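Local atomic coordinates of N-acetylmuramoyl-L-alanine amidase AmiD (Escherichia coli, PDB entry 3D2Y), a protein that cuts, as a zinc-dependent amidase of the outer membrane, the bond between N-acetylmuramoyl residues and L-amino acids in certain cell-wall glycopeptides. Residues S88-A93 with N147-A152; H151-P156 with Y210-K215; A190-H195 with E246-A251; L204-R209 with A253-Y258. All blocks are in the same frame, centred on the assembly; numbering follows the deposited sequence.

Interaction 1 of 4, residues S88-A93 with N147-A152; sequences SAWRGA and NVVAHA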
loop_
_atom_site.group_PDB
_atom_site.type_symbol
_atom_site.label_atom_id
_atom_site.label_comp_id
_atom_site.label_asym_id
_atom_site.label_seq_id
_atom_site.Cartn_x
_atom_site.Cartn_y
_atom_site.Cartn_z
ATOM N N SER A 88 1.098 6.939 -10.610
ATOM C CA SER A 88 0.352 6.469 -9.457
ATOM C C SER A 88 -0.634 7.530 -8.983
ATOM O O SER A 88 -0.489 8.716 -9.307
ATOM C CB SER A 88 1.310 6.095 -8.296
ATOM O OG SER A 88 2.270 7.131 -8.082
ATOM N N ALA A 89 -1.640 7.073 -8.238
ATOM C CA ALA A 89 -2.713 7.915 -7.689
ATOM C C ALA A 89 -3.319 7.268 -6.427
ATOM O O ALA A 89 -3.611 6.072 -6.419
ATOM C CB ALA A 89 -3.799 8.176 -8.764
ATOM N N TRP A 90 -3.438 8.048 -5.354
ATOM C CA TRP A 90 -4.081 7.596 -4.118
ATOM C C TRP A 90 -4.724 8.770 -3.370
ATOM O O TRP A 90 -4.037 9.739 -2.982
ATOM C CB TRP A 90 -3.077 6.860 -3.198
ATOM C CG TRP A 90 -3.767 6.195 -2.070
ATOM C CD1 TRP A 90 -3.634 6.493 -0.728
ATOM C CD2 TRP A 90 -4.736 5.138 -2.158
ATOM N NE1 TRP A 90 -4.451 5.661 0.022
ATOM C CE2 TRP A 90 -5.153 4.839 -0.828
ATOM C CE3 TRP A 90 -5.305 4.416 -3.230
ATOM C CZ2 TRP A 90 -6.109 3.852 -0.548
ATOM C CZ3 TRP A 90 -6.278 3.436 -2.950
ATOM C CH2 TRP A 90 -6.670 3.174 -1.619
ATOM N N ARG A 91 -6.045 8.675 -3.198
ATOM C CA ARG A 91 -6.806 9.598 -2.346
ATOM C C ARG A 91 -6.611 11.066 -2.716
ATOM O O ARG A 91 -6.471 11.933 -1.839
ATOM C CB ARG A 91 -6.458 9.327 -0.864
ATOM C CG ARG A 91 -7.157 8.093 -0.377
ATOM C CD ARG A 91 -6.858 7.735 1.056
ATOM N NE ARG A 91 -7.563 8.489 2.096
ATOM C CZ ARG A 91 -8.775 8.196 2.595
ATOM N NH1 ARG A 91 -9.507 7.187 2.130
ATOM N NH2 ARG A 91 -9.281 8.947 3.571
ATOM N N GLY A 92 -6.573 11.353 -4.011
ATOM C CA GLY A 92 -6.402 12.748 -4.434
ATOM C C GLY A 92 -4.972 13.082 -4.887
ATOM O O GLY A 92 -4.780 14.032 -5.639
ATOM N N ALA A 93 -3.973 12.305 -4.438
ATOM C CA ALA A 93 -2.543 12.610 -4.739
ATOM C C ALA A 93 -2.104 11.879 -5.995
ATOM O O ALA A 93 -2.719 10.919 -6.353
ATOM C CB ALA A 93 -1.632 12.189 -3.559
ATOM N N ASN A 147 -3.691 4.728 4.535
ATOM C CA ASN A 147 -2.557 5.074 3.689
ATOM C C ASN A 147 -1.410 4.053 3.767
ATOM O O ASN A 147 -0.289 4.306 3.324
ATOM C CB ASN A 147 -2.141 6.523 3.998
ATOM C CG ASN A 147 -3.199 7.517 3.543
ATOM O OD1 ASN A 147 -3.829 7.319 2.523
ATOM N ND2 ASN A 147 -3.400 8.580 4.307
ATOM N N VAL A 148 -1.709 2.870 4.305
ATOM C CA VAL A 148 -0.823 1.711 4.115
ATOM C C VAL A 148 -1.413 0.888 2.946
ATOM O O VAL A 148 -2.489 0.318 3.068
ATOM C CB VAL A 148 -0.747 0.835 5.417
ATOM C CG1 VAL A 148 0.303 -0.242 5.229
ATOM C CG2 VAL A 148 -0.449 1.723 6.634
ATOM N N VAL A 149 -0.744 0.872 1.799
ATOM C CA VAL A 149 -1.412 0.434 0.567
ATOM C C VAL A 149 -0.543 -0.523 -0.187
ATOM O O VAL A 149 0.695 -0.619 0.042
ATOM C CB VAL A 149 -1.742 1.629 -0.390
ATOM C CG1 VAL A 149 -2.822 2.567 0.239
ATOM C CG2 VAL A 149 -0.416 2.426 -0.761
ATOM N N ALA A 150 -1.214 -1.237 -1.072
ATOM C CA ALA A 150 -0.575 -2.045 -2.086
ATOM C C ALA A 150 -0.162 -1.151 -3.233
ATOM O O ALA A 150 -0.814 -0.170 -3.546
ATOM C CB ALA A 150 -1.587 -3.096 -2.621
ATOM N N HIS A 151 0.913 -1.530 -3.903
ATOM C CA HIS A 151 1.232 -0.866 -5.169
ATOM C C HIS A 151 0.031 -0.955 -6.146
ATOM O O HIS A 151 -0.254 -0.023 -6.927
ATOM C CB HIS A 151 2.387 -1.595 -5.765
ATOM C CG HIS A 151 3.102 -0.849 -6.860
ATOM N ND1 HIS A 151 4.069 -1.447 -7.642
ATOM C CD2 HIS A 151 3.026 0.434 -7.279
ATOM C CE1 HIS A 151 4.570 -0.559 -8.484
ATOM N NE2 HIS A 151 3.935 0.581 -8.296
ATOM N N ALA A 152 -0.653 -2.108 -6.137
ATOM C CA ALA A 152 -1.818 -2.288 -7.052
ATOM C C ALA A 152 -2.873 -1.263 -6.721
ATOM O O ALA A 152 -3.642 -0.845 -7.602
ATOM C CB ALA A 152 -2.403 -3.726 -6.927
#
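W90 meets V149 and N147 with its indole. Its CG stands anti to the backbone N (chi1 -170°), and this carries the ring across to strand 148-150. V149 CG1 lies over one face, 3.7 Å from the centroid of the W90 five-membered ring, in a CH-pi contact. The nearest ring atom is W90 CE2, 3.4 Å from V149 CG1. At the ring edge, W90 NE1 gives a weak, bent hydrogen bond of 3.1 Å to N147 OD1. The amide of N147 is turned almost upright to the indole, with the planes 83° apart.

R91 follows. Its CG covers the ring face opposite V149, and the indole is held between two aliphatic groups. R91 CD passes N147 OD1 at 3.4 Å. Beyond CD the guanidinium turns to other partners: Y210 O, G259 O and D261. The chain then reverses in a type I' turn from W90 to A93, the tight end of a small beta hairpin.

The contact belongs to the zinc amidase domain. Strand 148-150 is an edge strand of the mixed sheet, parallel to strand 31-36, and runs into the zinc ligand H151. Y212 meets W90 edge-to-face, and helix 151-154 packs against the same indole.

Interaction 2 of 4, residues H151-P156 with Y210-K215; sequences HADIAP and YGYDVK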
loop_
_atom_site.group_PDB
_atom_site.type_symbol
_atom_site.label_atom_id
_atom_site.label_comp_id
_atom_site.label_asym_id
_atom_site.label_seq_id
_atom_site.Cartn_x
_atom_site.Cartn_y
_atom_site.Cartn_z
ATOM N N HIS A 151 0.913 -1.530 -3.903
ATOM C CA HIS A 151 1.232 -0.866 -5.169
ATOM C C HIS A 151 0.031 -0.955 -6.146
ATOM O O HIS A 151 -0.254 -0.023 -6.927
ATOM C CB HIS A 151 2.387 -1.595 -5.765
ATOM C CG HIS A 151 3.102 -0.849 -6.860
ATOM N ND1 HIS A 151 4.069 -1.447 -7.642
ATOM C CD2 HIS A 151 3.026 0.434 -7.279
ATOM C CE1 HIS A 151 4.570 -0.559 -8.484
ATOM N NE2 HIS A 151 3.935 0.581 -8.296
ATOM N N ALA A 152 -0.653 -2.108 -6.137
ATOM C CA ALA A 152 -1.818 -2.288 -7.052
ATOM C C ALA A 152 -2.873 -1.263 -6.721
ATOM O O ALA A 152 -3.642 -0.845 -7.602
ATOM C CB ALA A 152 -2.403 -3.726 -6.927
ATOM N N ASP A 153 -2.946 -0.856 -5.449
ATOM C CA ASP A 153 -3.957 0.120 -5.045
ATOM C C ASP A 153 -3.695 1.459 -5.742
ATOM O O ASP A 153 -4.647 2.205 -6.044
ATOM C CB ASP A 153 -3.961 0.336 -3.532
ATOM C CG ASP A 153 -4.419 -0.907 -2.743
ATOM O OD1 ASP A 153 -5.193 -1.735 -3.269
ATOM O OD2 ASP A 153 -4.004 -1.042 -1.574
ATOM N N ILE A 154 -2.415 1.793 -5.961
ATOM C CA ILE A 154 -2.073 3.155 -6.412
ATOM C C ILE A 154 -1.803 3.194 -7.908
ATOM O O ILE A 154 -1.762 4.276 -8.505
ATOM C CB ILE A 154 -0.904 3.786 -5.626
ATOM C CG1 ILE A 154 0.435 3.100 -5.944
ATOM C CG2 ILE A 154 -1.233 3.828 -4.159
ATOM C CD1 ILE A 154 1.581 3.638 -5.050
ATOM N N ALA A 155 -1.617 2.013 -8.501
ATOM C CA ALA A 155 -1.487 1.849 -9.964
ATOM C C ALA A 155 -2.231 0.598 -10.473
ATOM O O ALA A 155 -1.571 -0.353 -10.972
ATOM C CB ALA A 155 0.005 1.696 -10.340
ATOM N N PRO A 156 -3.553 0.552 -10.306
ATOM C CA PRO A 156 -4.319 -0.690 -10.558
ATOM C C PRO A 156 -4.255 -1.219 -11.978
ATOM O O PRO A 156 -4.394 -2.435 -12.172
ATOM C CB PRO A 156 -5.762 -0.335 -10.149
ATOM C CG PRO A 156 -5.774 1.138 -10.079
ATOM C CD PRO A 156 -4.420 1.613 -9.758
ATOM N N TYR A 210 -12.698 6.201 -1.944
ATOM C CA TYR A 210 -11.795 5.538 -0.990
ATOM C C TYR A 210 -10.314 5.789 -1.355
ATOM O O TYR A 210 -9.470 5.920 -0.460
ATOM C CB TYR A 210 -12.101 4.039 -0.765
ATOM C CG TYR A 210 -11.214 3.458 0.348
ATOM C CD1 TYR A 210 -11.448 3.781 1.691
ATOM C CD2 TYR A 210 -10.098 2.666 0.053
ATOM C CE1 TYR A 210 -10.643 3.269 2.692
ATOM C CE2 TYR A 210 -9.241 2.178 1.092
ATOM C CZ TYR A 210 -9.551 2.477 2.391
ATOM O OH TYR A 210 -8.725 2.039 3.407
ATOM N N GLY A 211 -10.020 5.836 -2.661
ATOM C CA GLY A 211 -8.782 6.412 -3.121
ATOM C C GLY A 211 -8.279 5.939 -4.452
ATOM O O GLY A 211 -7.273 6.463 -4.936
ATOM N N TYR A 212 -8.997 4.984 -5.053
ATOM C CA TYR A 212 -8.554 4.341 -6.290
ATOM C C TYR A 212 -8.650 5.285 -7.490
ATOM O O TYR A 212 -9.560 6.046 -7.599
ATOM C CB TYR A 212 -9.301 2.990 -6.557
ATOM C CG TYR A 212 -8.898 1.883 -5.606
ATOM C CD1 TYR A 212 -7.983 0.861 -5.982
ATOM C CD2 TYR A 212 -9.391 1.882 -4.301
ATOM C CE1 TYR A 212 -7.612 -0.125 -5.034
ATOM C CE2 TYR A 212 -9.058 0.951 -3.390
ATOM C CZ TYR A 212 -8.182 -0.086 -3.740
ATOM O OH TYR A 212 -7.831 -0.982 -2.748
ATOM N N ASP A 213 -7.748 5.116 -8.456
ATOM C CA ASP A 213 -7.720 5.942 -9.659
ATOM C C ASP A 213 -8.859 5.445 -10.550
ATOM O O ASP A 213 -8.806 4.320 -11.046
ATOM C CB ASP A 213 -6.376 5.668 -10.365
ATOM C CG ASP A 213 -6.031 6.671 -11.471
ATOM O OD1 ASP A 213 -6.667 7.734 -11.585
ATOM O OD2 ASP A 213 -5.059 6.389 -12.223
ATOM N N VAL A 214 -9.909 6.238 -10.735
ATOM C CA VAL A 214 -11.009 5.851 -11.607
ATOM C C VAL A 214 -11.229 7.025 -12.546
ATOM O O VAL A 214 -11.466 8.125 -12.088
ATOM C CB VAL A 214 -12.306 5.567 -10.793
ATOM C CG1 VAL A 214 -13.526 5.382 -11.710
ATOM C CG2 VAL A 214 -12.159 4.336 -9.933
ATOM N N LYS A 215 -11.098 6.796 -13.855
ATOM C CA LYS A 215 -11.276 7.875 -14.831
ATOM C C LYS A 215 -12.649 7.747 -15.482
ATOM O O LYS A 215 -13.180 6.634 -15.538
ATOM C CB LYS A 215 -10.147 7.859 -15.865
ATOM C CG LYS A 215 -8.762 7.859 -15.221
ATOM C CD LYS A 215 -7.641 7.730 -16.230
ATOM C CE LYS A 215 -6.291 7.581 -15.526
ATOM N NZ LYS A 215 -6.017 8.664 -14.503
HETATM O O HOH W 1 -5.182 4.085 -7.772
HETATM O O HOH W 2 -2.638 5.196 -11.069
#
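D153 and Y212 meet through the whole length of the aspartate side chain. CB of D153 starts the contact, 4.0 Å from CE1 of the Y212 ring. The chi1 of -67° sets D153 CG beside its backbone N, and CG lies 3.4 Å from Y212 OH. At the tip, D153 OD1 accepts a hydrogen bond of 2.8 Å from Y212 OH. The hydroxyl comes from above the carboxylate, 71° out of its plane. Ring and carboxylate planes are 78° apart. The other oxygen, D153 OD2, is bonded to H233 ND1 and A150 N. Three hydrogen bonds hold this buried carboxylate, which probably carries its charge.

The aspartate sits in the zinc amidase fold, on the short helical turn 151-154 that starts at the zinc ligand H151. Its partner belongs to the C-terminal helical region, in the loop after helix 200-210, where G211 leaves the helix with positive phi. A phenylalanine in place of Y212 would probably leave D153 OD1 without its hydroxyl donor and the carboxylate freer to turn.

Two waters extend the seam. One donates to D153 O at 2.6 Å and accepts from D213 N. The other donates to I154 O and to D213 OD2, at 2.9 Å from each. D213 OD1 also forms a salt bridge with K215 NZ, 3.1 Å long. V226 and A229 of helix 220-234 touch the Y212 side chain.

Interaction 3 of 4, residues A190-H195 with E246-A251; sequences AGRAPH and ETQAIA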
loop_
_atom_site.group_PDB
_atom_site.type_symbol
_atom_site.label_atom_id
_atom_site.label_comp_id
_atom_site.label_asym_id
_atom_site.label_seq_id
_atom_site.Cartn_x
_atom_site.Cartn_y
_atom_site.Cartn_z
ATOM N N ALA A 190 -26.831 -5.847 3.845
ATOM C CA ALA A 190 -28.265 -5.513 3.802
ATOM C C ALA A 190 -29.101 -6.610 3.176
ATOM O O ALA A 190 -29.984 -6.348 2.332
ATOM C CB ALA A 190 -28.497 -4.181 3.079
ATOM N N GLY A 191 -28.799 -7.838 3.587
ATOM C CA GLY A 191 -29.605 -8.994 3.245
ATOM C C GLY A 191 -29.213 -9.711 1.974
ATOM O O GLY A 191 -29.811 -10.727 1.618
ATOM N N ARG A 192 -28.208 -9.200 1.278
ATOM C CA ARG A 192 -27.813 -9.825 0.025
ATOM C C ARG A 192 -26.851 -10.969 0.292
ATOM O O ARG A 192 -26.138 -10.956 1.308
ATOM C CB ARG A 192 -27.217 -8.779 -0.919
ATOM C CG ARG A 192 -28.257 -7.874 -1.547
ATOM C CD ARG A 192 -27.625 -6.643 -2.143
ATOM N NE ARG A 192 -26.814 -5.942 -1.148
ATOM C CZ ARG A 192 -26.004 -4.933 -1.416
ATOM N NH1 ARG A 192 -25.892 -4.469 -2.648
ATOM N NH2 ARG A 192 -25.317 -4.373 -0.435
ATOM N N ALA A 193 -26.864 -11.986 -0.583
ATOM C CA ALA A 193 -25.787 -12.972 -0.625
ATOM C C ALA A 193 -24.492 -12.231 -1.041
ATOM O O ALA A 193 -24.550 -11.289 -1.852
ATOM C CB ALA A 193 -26.091 -14.075 -1.616
ATOM N N PRO A 194 -23.324 -12.651 -0.502
ATOM C CA PRO A 194 -22.106 -11.891 -0.805
ATOM C C PRO A 194 -21.859 -11.635 -2.309
ATOM O O PRO A 194 -21.461 -10.520 -2.693
ATOM C CB PRO A 194 -20.986 -12.760 -0.202
ATOM C CG PRO A 194 -21.653 -13.550 0.874
ATOM C CD PRO A 194 -23.051 -13.810 0.375
ATOM N N HIS A 195 -22.083 -12.657 -3.132
ATOM C CA HIS A 195 -21.837 -12.571 -4.577
ATOM C C HIS A 195 -23.020 -12.059 -5.424
ATOM O O HIS A 195 -22.997 -12.184 -6.647
ATOM C CB HIS A 195 -21.344 -13.912 -5.124
ATOM C CG HIS A 195 -20.118 -14.438 -4.441
ATOM N ND1 HIS A 195 -19.113 -13.622 -3.966
ATOM C CD2 HIS A 195 -19.738 -15.705 -4.158
ATOM C CE1 HIS A 195 -18.165 -14.365 -3.418
ATOM N NE2 HIS A 195 -18.522 -15.632 -3.519
ATOM N N GLU A 246 -20.814 -8.071 -1.507
ATOM C CA GLU A 246 -19.767 -8.136 -0.476
ATOM C C GLU A 246 -18.682 -7.068 -0.694
ATOM O O GLU A 246 -18.291 -6.330 0.254
ATOM C CB GLU A 246 -19.128 -9.529 -0.425
ATOM C CG GLU A 246 -18.003 -9.630 0.611
ATOM C CD GLU A 246 -17.437 -11.033 0.743
ATOM O OE1 GLU A 246 -16.894 -11.345 1.816
ATOM O OE2 GLU A 246 -17.550 -11.817 -0.213
ATOM N N THR A 247 -18.205 -6.980 -1.945
ATOM C CA THR A 247 -17.247 -5.960 -2.353
ATOM C C THR A 247 -17.749 -4.520 -2.051
ATOM O O THR A 247 -17.020 -3.718 -1.439
ATOM C CB THR A 247 -16.856 -6.079 -3.856
ATOM O OG1 THR A 247 -16.354 -7.387 -4.116
ATOM C CG2 THR A 247 -15.763 -5.118 -4.199
ATOM N N GLN A 248 -18.977 -4.217 -2.475
ATOM C CA GLN A 248 -19.607 -2.961 -2.171
ATOM C C GLN A 248 -19.705 -2.696 -0.652
ATOM O O GLN A 248 -19.401 -1.592 -0.202
ATOM C CB GLN A 248 -21.003 -2.896 -2.802
ATOM C CG GLN A 248 -21.733 -1.623 -2.458
ATOM C CD GLN A 248 -23.153 -1.549 -2.986
ATOM O OE1 GLN A 248 -23.927 -2.505 -2.892
ATOM N NE2 GLN A 248 -23.512 -0.376 -3.516
ATOM N N ALA A 249 -20.142 -3.688 0.128
ATOM C CA ALA A 249 -20.318 -3.525 1.583
ATOM C C ALA A 249 -18.996 -3.216 2.281
ATOM O O ALA A 249 -18.942 -2.404 3.213
ATOM C CB ALA A 249 -20.951 -4.752 2.195
ATOM N N ILE A 250 -17.932 -3.846 1.802
ATOM C CA ILE A 250 -16.583 -3.619 2.330
ATOM C C ILE A 250 -16.154 -2.185 2.074
ATOM O O ILE A 250 -15.686 -1.493 3.005
ATOM C CB ILE A 250 -15.602 -4.666 1.750
ATOM C CG1 ILE A 250 -15.914 -6.050 2.387
ATOM C CG2 ILE A 250 -14.133 -4.254 1.979
ATOM C CD1 ILE A 250 -15.184 -7.221 1.698
ATOM N N ALA A 251 -16.356 -1.733 0.828
ATOM C CA ALA A 251 -16.059 -0.366 0.410
ATOM C C ALA A 251 -16.849 0.616 1.262
ATOM O O ALA A 251 -16.290 1.609 1.722
ATOM C CB ALA A 251 -16.401 -0.171 -1.077
#
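Q248 OE1 is gripped by both terminal nitrogens of R192. The contact ties the loop after helix 182-189 to the start of helix 245-258, in the C-terminal helical region. The main bond, R192 NH1 to Q248 OE1, is 2.8 Å long and nearly straight, with an N-H...O angle of 167°. It arrives nearly along the C=O axis and lies in the guanidinium plane. R192 NH2 adds a weak second bond to the same oxygen.

R192 bends at chi3 (-54°), and this turns its guanidinium edge to the glutamine. The glutamine comes from the helix on an extended chain, with amide and guanidinium planes 54° apart. R192 NE bonds back to L189 O, at the end of helix 182-189. Were R192 an alanine, Q248 OE1 would probably lose both donors and L189 O its bond from the arginine, and the loop would be held less firmly to the helix.

The second tie is made by backbone. E246 N, in the first turn of its helix, donates to P194 O at 2.8 Å. The bond lies in the carbonyl plane, on a lone pair. The side chain of E246 then runs out past the proline, and its carboxylate forms a salt bridge with R235. Along the way P194 CB packs 3.7 Å from E246 CB and 3.6 Å from E246 OE2.

Interaction 4 of 4, residues L204-R209 with A253-Y258; sequences LELLAR and ALLEKY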
loop_
_atom_site.group_PDB
_atom_site.type_symbol
_atom_site.label_atom_id
_atom_site.label_comp_id
_atom_site.label_asym_id
_atom_site.label_seq_id
_atom_site.Cartn_x
_atom_site.Cartn_y
_atom_site.Cartn_z
ATOM N N LEU A 204 -17.666 1.637 -8.469
ATOM C CA LEU A 204 -16.501 2.458 -8.845
ATOM C C LEU A 204 -16.465 3.860 -8.212
ATOM O O LEU A 204 -15.394 4.375 -7.874
ATOM C CB LEU A 204 -16.364 2.546 -10.342
ATOM C CG LEU A 204 -16.057 1.217 -11.032
ATOM C CD1 LEU A 204 -16.442 1.395 -12.465
ATOM C CD2 LEU A 204 -14.608 0.880 -10.912
ATOM N N GLU A 205 -17.626 4.471 -8.042
ATOM C CA GLU A 205 -17.677 5.716 -7.321
ATOM C C GLU A 205 -17.089 5.566 -5.922
ATOM O O GLU A 205 -16.244 6.364 -5.519
ATOM C CB GLU A 205 -19.099 6.294 -7.269
ATOM C CG GLU A 205 -19.176 7.529 -6.369
ATOM C CD GLU A 205 -20.591 8.045 -6.154
ATOM O OE1 GLU A 205 -21.470 7.816 -7.020
ATOM O OE2 GLU A 205 -20.821 8.692 -5.114
ATOM N N LEU A 206 -17.541 4.546 -5.191
ATOM C CA LEU A 206 -17.074 4.281 -3.840
ATOM C C LEU A 206 -15.541 4.046 -3.827
ATOM O O LEU A 206 -14.828 4.559 -2.975
ATOM C CB LEU A 206 -17.774 3.035 -3.253
ATOM C CG LEU A 206 -19.303 3.166 -3.052
ATOM C CD1 LEU A 206 -19.815 1.849 -2.506
ATOM C CD2 LEU A 206 -19.738 4.309 -2.112
ATOM N N LEU A 207 -15.055 3.253 -4.773
ATOM C CA LEU A 207 -13.621 2.985 -4.840
ATOM C C LEU A 207 -12.821 4.235 -5.141
ATOM O O LEU A 207 -11.771 4.480 -4.505
ATOM C CB LEU A 207 -13.317 1.865 -5.853
ATOM C CG LEU A 207 -14.041 0.561 -5.536
ATOM C CD1 LEU A 207 -13.520 -0.533 -6.498
ATOM C CD2 LEU A 207 -13.890 0.145 -4.063
ATOM N N ALA A 208 -13.353 5.063 -6.052
ATOM C CA ALA A 208 -12.754 6.351 -6.364
ATOM C C ALA A 208 -12.595 7.158 -5.094
ATOM O O ALA A 208 -11.534 7.715 -4.829
ATOM C CB ALA A 208 -13.620 7.143 -7.384
ATOM N N ARG A 209 -13.671 7.246 -4.314
ATOM C CA ARG A 209 -13.663 8.082 -3.130
ATOM C C ARG A 209 -12.782 7.529 -2.018
ATOM O O ARG A 209 -12.214 8.312 -1.254
ATOM C CB ARG A 209 -15.076 8.315 -2.594
ATOM C CG ARG A 209 -16.047 9.075 -3.544
ATOM C CD ARG A 209 -15.742 10.573 -3.754
ATOM N NE ARG A 209 -14.529 10.817 -4.536
ATOM C CZ ARG A 209 -14.438 10.795 -5.874
ATOM N NH1 ARG A 209 -15.494 10.582 -6.644
ATOM N NH2 ARG A 209 -13.266 11.006 -6.447
ATOM N N ALA A 253 -18.186 0.106 4.296
ATOM C CA ALA A 253 -17.664 0.043 5.669
ATOM C C ALA A 253 -16.280 0.711 5.825
ATOM O O ALA A 253 -16.043 1.423 6.824
ATOM C CB ALA A 253 -17.632 -1.374 6.174
ATOM N N LEU A 254 -15.363 0.490 4.880
ATOM C CA LEU A 254 -14.136 1.309 4.812
ATOM C C LEU A 254 -14.334 2.830 4.765
ATOM O O LEU A 254 -13.699 3.573 5.534
ATOM C CB LEU A 254 -13.255 0.886 3.624
ATOM C CG LEU A 254 -12.595 -0.479 3.810
ATOM C CD1 LEU A 254 -12.149 -0.960 2.444
ATOM C CD2 LEU A 254 -11.443 -0.441 4.839
ATOM N N LEU A 255 -15.247 3.288 3.911
ATOM C CA LEU A 255 -15.543 4.698 3.822
ATOM C C LEU A 255 -16.147 5.282 5.119
ATOM O O LEU A 255 -15.790 6.375 5.568
ATOM C CB LEU A 255 -16.429 4.989 2.598
ATOM C CG LEU A 255 -15.677 4.981 1.264
ATOM C CD1 LEU A 255 -16.681 4.841 0.090
ATOM C CD2 LEU A 255 -14.744 6.209 1.111
ATOM N N GLU A 256 -17.053 4.546 5.717
ATOM C CA GLU A 256 -17.592 4.914 7.009
ATOM C C GLU A 256 -16.527 5.077 8.115
ATOM O O GLU A 256 -16.524 6.051 8.883
ATOM C CB GLU A 256 -18.647 3.866 7.390
ATOM C CG GLU A 256 -19.220 4.072 8.753
ATOM C CD GLU A 256 -20.275 3.062 9.055
ATOM O OE1 GLU A 256 -21.438 3.371 8.819
ATOM O OE2 GLU A 256 -19.936 1.932 9.485
ATOM N N LYS A 257 -15.617 4.115 8.199
ATOM C CA LYS A 257 -14.596 4.109 9.240
ATOM C C LYS A 257 -13.410 5.071 9.021
ATOM O O LYS A 257 -12.936 5.703 9.978
ATOM C CB LYS A 257 -14.122 2.673 9.458
ATOM C CG LYS A 257 -13.235 2.452 10.699
ATOM C CD LYS A 257 -12.891 0.976 10.860
ATOM C CE LYS A 257 -11.880 0.776 11.995
ATOM N NZ LYS A 257 -11.366 -0.639 12.105
ATOM N N TYR A 258 -12.956 5.211 7.778
ATOM C CA TYR A 258 -11.717 5.956 7.488
ATOM C C TYR A 258 -11.925 7.222 6.658
ATOM O O TYR A 258 -11.004 8.045 6.505
ATOM C CB TYR A 258 -10.730 5.048 6.768
ATOM C CG TYR A 258 -10.355 3.843 7.570
ATOM C CD1 TYR A 258 -9.426 3.939 8.612
ATOM C CD2 TYR A 258 -10.929 2.594 7.296
ATOM C CE1 TYR A 258 -9.079 2.817 9.395
ATOM C CE2 TYR A 258 -10.597 1.484 8.039
ATOM C CZ TYR A 258 -9.674 1.597 9.099
ATOM O OH TYR A 258 -9.296 0.489 9.816
#
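Two C-terminal helices, 200-210 and 245-258, pack together here through leucines. L255 is the residue that reaches across. With CG anti to the carbonyl carbon (chi1 -77°), its side chain points at helix 200-210, and the two methyls fork over that helix. CD1 takes the L206 side. L255 CD1 lies 3.8 Å from L206 CD2 and 4.0 Å from L206 CB. L255 CD1 also rests 3.6 Å from the backbone oxygen L206 O.

CD2 takes the R209 side, one helical turn further on. L255 CD2 lies 3.9 Å from R209 C and 4.3 Å from R209 CB. The arginine lends only its backbone and the base of its side chain. Its guanidinium leads away from L255 and has A208 CB beneath one face.

No hydrogen bond crosses between the two segments. The contact is apolar and lies near the surface, away from the zinc site. Between segments 204-209 and 253-258 the nearest CA atoms are those of L206 and L255, 7.8 Å apart.

L206 also touches Q248, A251 and E252, earlier on helix 245-258. Y210, at the end of helix 200-210, packs on L254 and L255. Helix 220-234 lies against both helices, with its F230 touching L207 and L254.

Interactions 1 and 2 lie near the centre of the chain, with centres about 6 Å apart. They share H151 and A152 and use helix 151-154. A89 N probably bonds to I154 O between them. Interactions 3 and 4 lie out among the C-terminal helices, their centres about 13 Å apart, and share helix 245-258. Interaction 2 touches both 1 and 4: Y212 N probably bonds to L207 O, in interaction 4. R91 of interaction 1 also packs against Y258 of interaction 4. Along the chain, interaction 1 closes before 3 and 4 open, while 2, 3 and 4 cross one another. The zinc-binding amidase fold and the helical region are therefore joined into one body, with interaction 3 at the far end, its centre about 23 Å from that of interaction 1.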